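Local atomic coordinates of subclass B1 metallo-beta-lactamase (Myroides odoratimimus, PDB entry 6T5L), a protein that probably hydrolyses beta-lactam antibiotics, carbapenems included, as a two-zinc subclass B1 metallo-beta-lactamase. Residues Trp200-Thr203 against Val204-Val207. Sequence-based numbering, arbitrary orientation.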
loop_
_atom_site.group_PDB
_atom_site.type_symbol
_atom_site.label_atom_id
_atom_site.label_comp_id
_atom_site.label_asym_id
_atom_site.label_seq_id
_atom_site.Cartn_x
_atom_site.Cartn_y
_atom_site.Cartn_z
ATOM N N TRP A 200 16.494 1.892 8.474
ATOM C CA TRP A 200 15.744 2.048 7.213
ATOM C C TRP A 200 16.533 1.468 6.037
ATOM O O TRP A 200 16.009 0.732 5.191
ATOM C CB TRP A 200 15.467 3.544 6.947
ATOM C CG TRP A 200 14.321 3.848 6.059
ATOM C CD1 TRP A 200 13.980 3.180 4.909
ATOM C CD2 TRP A 200 13.359 4.913 6.209
ATOM N NE1 TRP A 200 12.831 3.714 4.364
ATOM C CE2 TRP A 200 12.435 4.795 5.124
ATOM C CE3 TRP A 200 13.186 5.947 7.137
ATOM C CZ2 TRP A 200 11.344 5.685 4.956
ATOM C CZ3 TRP A 200 12.104 6.814 6.986
ATOM C CH2 TRP A 200 11.167 6.656 5.914
ATOM N N SER A 201 17.789 1.826 5.919
ATOM C CA SER A 201 18.441 1.456 4.663
ATOM C C SER A 201 18.766 -0.046 4.612
ATOM O O SER A 201 18.563 -0.688 3.555
ATOM C CB SER A 201 19.676 2.294 4.444
ATOM O OG SER A 201 20.724 1.616 5.053
ATOM N N THR A 202 19.220 -0.650 5.738
ATOM C CA THR A 202 19.434 -2.098 5.690
ATOM C C THR A 202 18.104 -2.823 5.416
ATOM O O THR A 202 18.059 -3.782 4.619
ATOM C CB THR A 202 20.136 -2.653 6.944
ATOM O OG1 THR A 202 19.198 -2.989 7.947
ATOM C CG2 THR A 202 21.092 -1.703 7.544
ATOM N N THR A 203 16.986 -2.304 5.944
ATOM C CA THR A 203 15.686 -2.889 5.606
ATOM C C THR A 203 15.479 -2.893 4.090
ATOM O O THR A 203 15.046 -3.886 3.519
ATOM C CB THR A 203 14.538 -2.144 6.285
ATOM O OG1 THR A 203 14.584 -2.374 7.694
ATOM C CG2 THR A 203 13.192 -2.674 5.803
ATOM N N VAL A 204 15.750 -1.781 3.415
ATOM C CA VAL A 204 15.417 -1.733 1.981
ATOM C C VAL A 204 16.440 -2.565 1.170
ATOM O O VAL A 204 16.094 -3.142 0.107
ATOM C CB VAL A 204 15.313 -0.266 1.486
ATOM C CG1 VAL A 204 15.186 -0.185 -0.094
ATOM C CG2 VAL A 204 14.169 0.502 2.211
ATOM N N GLU A 205 17.679 -2.685 1.671
ATOM C CA GLU A 205 18.647 -3.607 1.070
ATOM C C GLU A 205 18.073 -5.030 1.002
ATOM O O GLU A 205 18.276 -5.748 0.019
ATOM C CB GLU A 205 19.955 -3.593 1.877
ATOM C CG GLU A 205 20.867 -2.405 1.596
ATOM C CD GLU A 205 22.016 -2.294 2.591
ATOM O OE1 GLU A 205 22.150 -3.200 3.440
ATOM O OE2 GLU A 205 22.771 -1.299 2.533
ATOM N N LYS A 206 17.316 -5.428 2.029
ATOM C CA LYS A 206 16.692 -6.741 2.051
ATOM C C LYS A 206 15.563 -6.834 1.027
ATOM O O LYS A 206 15.424 -7.857 0.323
ATOM C CB LYS A 206 16.169 -7.033 3.471
ATOM C CG LYS A 206 17.220 -7.269 4.508
ATOM C CD LYS A 206 16.571 -7.347 5.929
ATOM C CE LYS A 206 17.593 -7.195 7.056
ATOM N NZ LYS A 206 16.996 -7.513 8.400
ATOM N N VAL A 207 14.735 -5.785 0.935
ATOM C CA VAL A 207 13.708 -5.743 -0.108
ATOM C C VAL A 207 14.345 -5.865 -1.497
ATOM O O VAL A 207 13.833 -6.548 -2.390
ATOM C CB VAL A 207 12.885 -4.446 0.019
ATOM C CG1 VAL A 207 11.975 -4.333 -1.174
ATOM C CG2 VAL A 207 12.151 -4.376 1.413
#
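Trp200 swings its indole opposite its own backbone N (chi1 -157°), and Val204 turns CG2 back beside its N, opposite its carbonyl carbon; the two side chains then run side by side, one turn apart on helix 200-210. This helix links strands 175-179 and 216-219 in a beta-alpha-beta unit of the metallo-beta-lactamase fold. Val204 CG2 meets the indole at its edge, in the ring plane, 3.8 Å from Trp200 CD1. The Trp200 side chain lies about 8 Å from a bound zinc ion and touches the zinc ligand His161; its NE1 bonds to Leu181 O, while its ring stacks with Phe237 of helix 228-237. Successive i to i+4 bonds hold the turn, among them Glu205 N to Ser201 O (2.9 Å, N-H...O angle 162°). Thr203 O accepts Val207 N at 3.2 Å and, weakly, Lys206 N. The one proton of buried Thr203 OG1 must be shared by, or alternate between, Glu199 O, just before the helix, and Glu159 O, whose bond ties the helix to a loop. On the outer side, Glu205 leans back along the preceding turn, its CG 3.5 Å from Ser201 O and its OE1 3.7 Å from Thr202 CA.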